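Local coordinates for yersinopine synthase (Yersinia pestis, PDB 6C4M), which catalyses the NADPH-dependent reductive condensation of pyruvate with an aminobutanoate-histidine intermediate, the last step in making the metallophore yersinopine, at residues L138-N150 with L247-V259. Numbering follows the deposited sequence.
Sequences LSSSMGSGLMVQN and LLAAERFSITNYV. With NAP (NADP nicotinamide-adenine-dinucleotide phosphate), chain B.
Glu-251 pushes its carboxylate against the N-terminal turn of helix 144-150, where the two oxygens take different backbone amides. Glu-251 OE2 accepts from Gly-145 N at 2.7 Å, on its syn side and 18° out of the carboxylate plane; Glu-251 OE1 is met by Gly-143 N from above that plane, at 2.9 Å. The extended chain beyond CG (chi2 159°) carries the group this far, and a water donates to OE1 and accepts from Leu-146 N, so it bridges the carboxylate to the next amide of the helix. Amides at a helix start would probably favour the ionised carboxylate, and Ser-164 OG also bonds OE2. Gly-143, the N-cap, has a backbone shape that calls for glycine, and Gly-145, without a side chain, lets Glu-251 OE2 and Leu-247 CD1 come close to its backbone.

Ser-141 O lies 3.1 Å from Glu-251 CD; it accepts from Ser-144 N, which closes a type II turn, and from Ser-144 OG on the same face. Ser-141 OG, anti to its own N (chi1 -176°), accepts from Asn-257 ND2 at 2.9 Å, nearly in the amide plane. A second water joins Asn-257 OD1 to Ser-140 O. Met-142 runs past Asn-257 in the opposite direction: its CG lies over the Glu-251 backbone, and the bend at chi3 sets Met-142 CE 3.9 Å from Asn-257 CB. Nearer the backbone, Leu-248 CD1 packs on Met-142 CB at 3.8 Å, while Leu-247 CD1 fits beside Gly-145 and Gln-149. Leu-413 of helix 401-419 also touches Met-142 and Asn-257.

Ser-139 CB abuts O3D of the nicotinamide ribose of NADP at 3.3 Å. The loop after strand 134-137 of the Rossmann-type nucleotide-binding sheet thus meets the segment leading to His-260, the inferred proton donor/acceptor, through a glutamate carboxylate bonded to amides at the helix start, with Ser-139 at the cofactor end of the same loop.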
loop_
_atom_site.group_PDB
_atom_site.type_symbol
_atom_site.label_atom_id
_atom_site.label_comp_id
_atom_site.label_asym_id
_atom_site.label_seq_id
_atom_site.Cartn_x
_atom_site.Cartn_y
_atom_site.Cartn_z
ATOM N N LEU A 138 -25.738 3.363 -22.847
ATOM C CA LEU A 138 -24.505 4.129 -22.806
ATOM C C LEU A 138 -23.510 3.536 -21.813
ATOM O O LEU A 138 -22.302 3.527 -22.078
ATOM C CB LEU A 138 -24.808 5.591 -22.470
ATOM C CG LEU A 138 -23.586 6.543 -22.468
ATOM C CD1 LEU A 138 -23.008 6.716 -23.856
ATOM C CD2 LEU A 138 -23.971 7.911 -21.926
ATOM N N SER A 139 -23.989 3.044 -20.659
ATOM C CA SER A 139 -23.114 2.424 -19.653
ATOM C C SER A 139 -23.854 1.226 -19.070
ATOM O O SER A 139 -24.475 1.304 -18.007
ATOM C CB SER A 139 -22.700 3.394 -18.562
ATOM O OG SER A 139 -21.666 2.796 -17.786
ATOM N N SER A 140 -23.732 0.101 -19.746
ATOM C CA SER A 140 -24.562 -1.056 -19.491
ATOM C C SER A 140 -24.136 -1.808 -18.229
ATOM O O SER A 140 -23.078 -1.567 -17.638
ATOM C CB SER A 140 -24.485 -1.987 -20.690
ATOM O OG SER A 140 -25.731 -2.569 -20.942
ATOM N N SER A 141 -24.970 -2.764 -17.836
ATOM C CA SER A 141 -24.611 -3.785 -16.860
ATOM C C SER A 141 -24.828 -5.141 -17.516
ATOM O O SER A 141 -25.490 -5.256 -18.553
ATOM C CB SER A 141 -25.441 -3.665 -15.582
ATOM O OG SER A 141 -25.017 -4.612 -14.600
ATOM N N MET A 142 -24.304 -6.183 -16.880
ATOM C CA MET A 142 -24.563 -7.535 -17.359
ATOM C C MET A 142 -26.053 -7.850 -17.267
ATOM O O MET A 142 -26.653 -7.749 -16.191
ATOM C CB MET A 142 -23.777 -8.559 -16.547
ATOM C CG MET A 142 -22.340 -8.767 -17.033
ATOM S SD MET A 142 -21.284 -9.747 -15.893
ATOM C CE MET A 142 -20.851 -8.524 -14.667
ATOM N N GLY A 143 -26.629 -8.271 -18.399
ATOM C CA GLY A 143 -28.043 -8.581 -18.497
ATOM C C GLY A 143 -28.876 -7.445 -19.046
ATOM O O GLY A 143 -30.024 -7.671 -19.458
ATOM N N SER A 144 -28.314 -6.242 -19.098
ATOM C CA SER A 144 -29.074 -5.093 -19.562
ATOM C C SER A 144 -29.647 -5.345 -20.953
ATOM O O SER A 144 -30.823 -5.074 -21.210
ATOM C CB SER A 144 -28.187 -3.854 -19.564
ATOM O OG SER A 144 -27.844 -3.507 -18.243
ATOM N N GLY A 145 -28.824 -5.870 -21.859
ATOM C CA GLY A 145 -29.247 -6.000 -23.238
ATOM C C GLY A 145 -30.351 -7.030 -23.397
ATOM O O GLY A 145 -31.308 -6.803 -24.117
ATOM N N LEU A 146 -30.205 -8.185 -22.751
ATOM C CA LEU A 146 -31.259 -9.180 -22.776
ATOM C C LEU A 146 -32.567 -8.596 -22.254
ATOM O O LEU A 146 -33.635 -8.864 -22.804
ATOM C CB LEU A 146 -30.857 -10.381 -21.926
ATOM C CG LEU A 146 -29.846 -11.327 -22.520
ATOM C CD1 LEU A 146 -29.250 -12.245 -21.444
ATOM C CD2 LEU A 146 -30.475 -12.142 -23.632
ATOM N N MET A 147 -32.498 -7.824 -21.164
ATOM C CA MET A 147 -33.694 -7.225 -20.589
ATOM C C MET A 147 -34.355 -6.275 -21.581
ATOM O O MET A 147 -35.569 -6.337 -21.816
ATOM C CB MET A 147 -33.322 -6.483 -19.312
ATOM C CG MET A 147 -34.458 -6.303 -18.317
ATOM S SD MET A 147 -34.266 -4.740 -17.422
ATOM C CE MET A 147 -34.879 -3.784 -18.869
ATOM N N VAL A 148 -33.569 -5.367 -22.149
ATOM C CA VAL A 148 -34.103 -4.424 -23.131
ATOM C C VAL A 148 -34.674 -5.151 -24.345
ATOM O O VAL A 148 -35.724 -4.756 -24.876
ATOM C CB VAL A 148 -33.013 -3.417 -23.521
ATOM C CG1 VAL A 148 -33.436 -2.540 -24.697
ATOM C CG2 VAL A 148 -32.685 -2.608 -22.288
ATOM N N GLN A 149 -33.996 -6.197 -24.833
ATOM C CA GLN A 149 -34.549 -6.957 -25.956
ATOM C C GLN A 149 -35.947 -7.444 -25.635
ATOM O O GLN A 149 -36.866 -7.401 -26.475
ATOM C CB GLN A 149 -33.702 -8.184 -26.277
ATOM C CG GLN A 149 -32.448 -7.974 -27.052
ATOM C CD GLN A 149 -31.816 -9.315 -27.343
ATOM O OE1 GLN A 149 -30.812 -9.653 -26.752
ATOM N NE2 GLN A 149 -32.450 -10.112 -28.198
ATOM N N ASN A 150 -36.089 -8.014 -24.440
ATOM C CA ASN A 150 -37.358 -8.608 -24.050
ATOM C C ASN A 150 -38.471 -7.572 -24.075
ATOM O O ASN A 150 -39.559 -7.820 -24.606
ATOM C CB ASN A 150 -37.225 -9.227 -22.656
ATOM C CG ASN A 150 -38.455 -9.968 -22.244
ATOM O OD1 ASN A 150 -39.411 -9.373 -21.759
ATOM N ND2 ASN A 150 -38.456 -11.272 -22.463
ATOM N N LEU A 247 -24.494 -9.336 -26.490
ATOM C CA LEU A 247 -24.614 -8.218 -25.563
ATOM C C LEU A 247 -23.871 -8.520 -24.263
ATOM O O LEU A 247 -23.074 -7.707 -23.790
ATOM C CB LEU A 247 -26.097 -7.921 -25.286
ATOM C CG LEU A 247 -26.832 -7.450 -26.550
ATOM C CD1 LEU A 247 -28.343 -7.744 -26.488
ATOM C CD2 LEU A 247 -26.553 -5.939 -26.802
ATOM N N LEU A 248 -24.072 -9.713 -23.712
ATOM C CA LEU A 248 -23.410 -10.071 -22.455
ATOM C C LEU A 248 -21.895 -10.102 -22.624
ATOM O O LEU A 248 -21.158 -9.732 -21.698
ATOM C CB LEU A 248 -23.926 -11.423 -21.986
ATOM C CG LEU A 248 -24.142 -11.814 -20.528
ATOM C CD1 LEU A 248 -24.649 -10.683 -19.608
ATOM C CD2 LEU A 248 -25.141 -12.954 -20.567
ATOM N N ALA A 249 -21.414 -10.516 -23.802
ATOM C CA ALA A 249 -19.987 -10.596 -24.047
ATOM C C ALA A 249 -19.331 -9.226 -24.108
ATOM O O ALA A 249 -18.102 -9.148 -24.044
ATOM C CB ALA A 249 -19.702 -11.352 -25.337
ATOM N N ALA A 250 -20.109 -8.153 -24.250
ATOM C CA ALA A 250 -19.581 -6.805 -24.039
ATOM C C ALA A 250 -19.792 -6.338 -22.596
ATOM O O ALA A 250 -18.903 -5.695 -22.021
ATOM C CB ALA A 250 -20.248 -5.804 -24.982
ATOM N N GLU A 251 -20.959 -6.666 -22.010
ATOM C CA GLU A 251 -21.332 -6.144 -20.700
ATOM C C GLU A 251 -20.421 -6.701 -19.609
ATOM O O GLU A 251 -20.267 -6.094 -18.546
ATOM C CB GLU A 251 -22.803 -6.496 -20.406
ATOM C CG GLU A 251 -23.820 -5.755 -21.285
ATOM C CD GLU A 251 -25.204 -6.421 -21.379
ATOM O OE1 GLU A 251 -25.406 -7.560 -20.902
ATOM O OE2 GLU A 251 -26.125 -5.794 -21.983
ATOM N N ARG A 252 -19.875 -7.885 -19.838
ATOM C CA ARG A 252 -18.944 -8.485 -18.911
ATOM C C ARG A 252 -17.740 -7.591 -18.646
ATOM O O ARG A 252 -17.066 -7.788 -17.643
ATOM C CB ARG A 252 -18.499 -9.845 -19.441
ATOM C CG ARG A 252 -17.666 -9.770 -20.713
ATOM C CD ARG A 252 -17.261 -11.162 -21.183
ATOM N NE ARG A 252 -16.621 -11.081 -22.501
ATOM C CZ ARG A 252 -15.555 -11.784 -22.888
ATOM N NH1 ARG A 252 -14.991 -12.669 -22.077
ATOM N NH2 ARG A 252 -15.057 -11.601 -24.107
ATOM N N PHE A 253 -17.477 -6.599 -19.499
ATOM C CA PHE A 253 -16.414 -5.627 -19.291
ATOM C C PHE A 253 -16.877 -4.356 -18.569
ATOM O O PHE A 253 -16.311 -3.272 -18.802
ATOM C CB PHE A 253 -15.779 -5.281 -20.644
ATOM C CG PHE A 253 -15.034 -6.422 -21.256
ATOM C CD1 PHE A 253 -13.807 -6.785 -20.753
ATOM C CD2 PHE A 253 -15.555 -7.136 -22.313
ATOM C CE1 PHE A 253 -13.095 -7.840 -21.303
ATOM C CE2 PHE A 253 -14.861 -8.203 -22.864
ATOM C CZ PHE A 253 -13.626 -8.552 -22.361
ATOM N N SER A 254 -17.870 -4.448 -17.672
ATOM C CA SER A 254 -18.277 -3.311 -16.834
ATOM C C SER A 254 -17.464 -3.329 -15.526
ATOM O O SER A 254 -17.780 -4.074 -14.597
ATOM C CB SER A 254 -19.774 -3.361 -16.525
ATOM O OG SER A 254 -20.529 -3.451 -17.731
ATOM N N ILE A 255 -16.472 -2.443 -15.411
ATOM C CA ILE A 255 -15.555 -2.491 -14.274
ATOM C C ILE A 255 -16.305 -2.385 -12.941
ATOM O O ILE A 255 -15.960 -3.079 -11.975
ATOM C CB ILE A 255 -14.495 -1.384 -14.407
ATOM C CG1 ILE A 255 -13.460 -1.490 -13.265
ATOM C CG2 ILE A 255 -15.163 -0.015 -14.448
ATOM C CD1 ILE A 255 -12.341 -0.509 -13.367
ATOM N N THR A 256 -17.330 -1.515 -12.858
ATOM C CA THR A 256 -17.934 -1.222 -11.562
ATOM C C THR A 256 -18.656 -2.422 -10.990
ATOM O O THR A 256 -18.785 -2.518 -9.772
ATOM C CB THR A 256 -18.904 -0.045 -11.625
ATOM O OG1 THR A 256 -19.981 -0.367 -12.516
ATOM C CG2 THR A 256 -18.177 1.223 -12.082
ATOM N N ASN A 257 -19.115 -3.351 -11.820
ATOM C CA ASN A 257 -19.734 -4.549 -11.259
ATOM C C ASN A 257 -18.740 -5.387 -10.479
ATOM O O ASN A 257 -19.139 -6.104 -9.555
ATOM C CB ASN A 257 -20.354 -5.406 -12.352
ATOM C CG ASN A 257 -21.569 -4.738 -13.017
ATOM O OD1 ASN A 257 -21.445 -3.668 -13.610
ATOM N ND2 ASN A 257 -22.746 -5.365 -12.897
ATOM N N TYR A 258 -17.458 -5.341 -10.855
ATOM C CA TYR A 258 -16.411 -6.110 -10.185
ATOM C C TYR A 258 -15.868 -5.391 -8.957
ATOM O O TYR A 258 -15.613 -6.031 -7.933
ATOM C CB TYR A 258 -15.252 -6.388 -11.155
ATOM C CG TYR A 258 -15.637 -7.282 -12.304
ATOM C CD1 TYR A 258 -15.594 -8.659 -12.176
ATOM C CD2 TYR A 258 -16.070 -6.744 -13.511
ATOM C CE1 TYR A 258 -15.949 -9.484 -13.247
ATOM C CE2 TYR A 258 -16.433 -7.556 -14.580
ATOM C CZ TYR A 258 -16.390 -8.930 -14.431
ATOM O OH TYR A 258 -16.747 -9.777 -15.477
ATOM N N VAL A 259 -15.675 -4.077 -9.045
ATOM C CA VAL A 259 -14.863 -3.340 -8.084
ATOM C C VAL A 259 -15.704 -2.692 -6.991
ATOM O O VAL A 259 -15.301 -2.660 -5.825
ATOM C CB VAL A 259 -14.028 -2.282 -8.831
ATOM C CG1 VAL A 259 -13.294 -1.351 -7.882
ATOM C CG2 VAL A 259 -13.061 -2.972 -9.734
HETATM P PA NAP B . -25.863 10.391 -13.641
HETATM O O1A NAP B . -25.540 8.958 -13.811
HETATM O O2A NAP B . -25.520 10.901 -12.216
HETATM O O5B NAP B . -27.465 10.579 -13.955
HETATM C C5B NAP B . -27.812 10.519 -15.356
HETATM C C4B NAP B . -29.328 10.770 -15.468
HETATM O O4B NAP B . -30.023 9.656 -14.632
HETATM C C3B NAP B . -29.670 11.896 -14.953
HETATM O O3B NAP B . -30.771 12.499 -15.705
HETATM C C2B NAP B . -30.224 11.539 -13.446
HETATM O O2B NAP B . -31.192 12.556 -13.011
HETATM C C1B NAP B . -30.812 10.402 -13.549
HETATM N N9A NAP B . -30.524 9.660 -12.321
HETATM C C8A NAP B . -29.425 9.410 -11.591
HETATM N N7A NAP B . -29.852 8.678 -10.551
HETATM C C5A NAP B . -31.204 8.497 -10.670
HETATM C C6A NAP B . -32.047 7.803 -9.838
HETATM N N6A NAP B . -31.891 7.055 -8.589
HETATM N N1A NAP B . -33.358 7.739 -10.134
HETATM C C2A NAP B . -33.844 8.353 -11.265
HETATM N N3A NAP B . -33.001 9.041 -12.088
HETATM C C4A NAP B . -31.657 9.104 -11.777
HETATM O O3 NAP B . -24.967 11.242 -14.744
HETATM P PN NAP B . -23.779 10.763 -15.732
HETATM O O1N NAP B . -23.959 11.577 -16.937
HETATM O O2N NAP B . -22.465 11.075 -14.974
HETATM O O5D NAP B . -23.748 9.132 -16.086
HETATM C C5D NAP B . -24.352 8.621 -17.304
HETATM C C4D NAP B . -24.108 7.099 -17.305
HETATM O O4D NAP B . -22.539 6.806 -17.354
HETATM C C3D NAP B . -24.536 6.480 -16.224
HETATM O O3D NAP B . -24.846 5.067 -16.657
HETATM C C2D NAP B . -23.346 6.380 -15.263
HETATM O O2D NAP B . -23.465 5.241 -14.549
HETATM C C1D NAP B . -22.174 6.214 -16.249
HETATM N N1N NAP B . -20.890 6.808 -15.803
HETATM C C2N NAP B . -20.572 8.099 -16.043
HETATM C C3N NAP B . -19.316 8.587 -15.618
HETATM C C7N NAP B . -18.915 10.058 -15.865
HETATM O O7N NAP B . -17.797 10.375 -15.967
HETATM N N7N NAP B . -19.977 11.022 -15.965
HETATM C C4N NAP B . -18.437 7.772 -14.963
HETATM C C5N NAP B . -18.762 6.492 -14.723
HETATM C C6N NAP B . -19.998 5.994 -15.153
HETATM P P2B NAP B . -30.643 13.985 -12.273
HETATM O O1X NAP B . -30.376 13.657 -10.820
HETATM O O2X NAP B . -29.383 14.449 -12.922
HETATM O O3X NAP B . -31.744 15.017 -12.345
HETATM O O HOH W 1 -22.485 -1.473 -14.835
HETATM O O HOH W 2 -27.526 -8.806 -21.905
#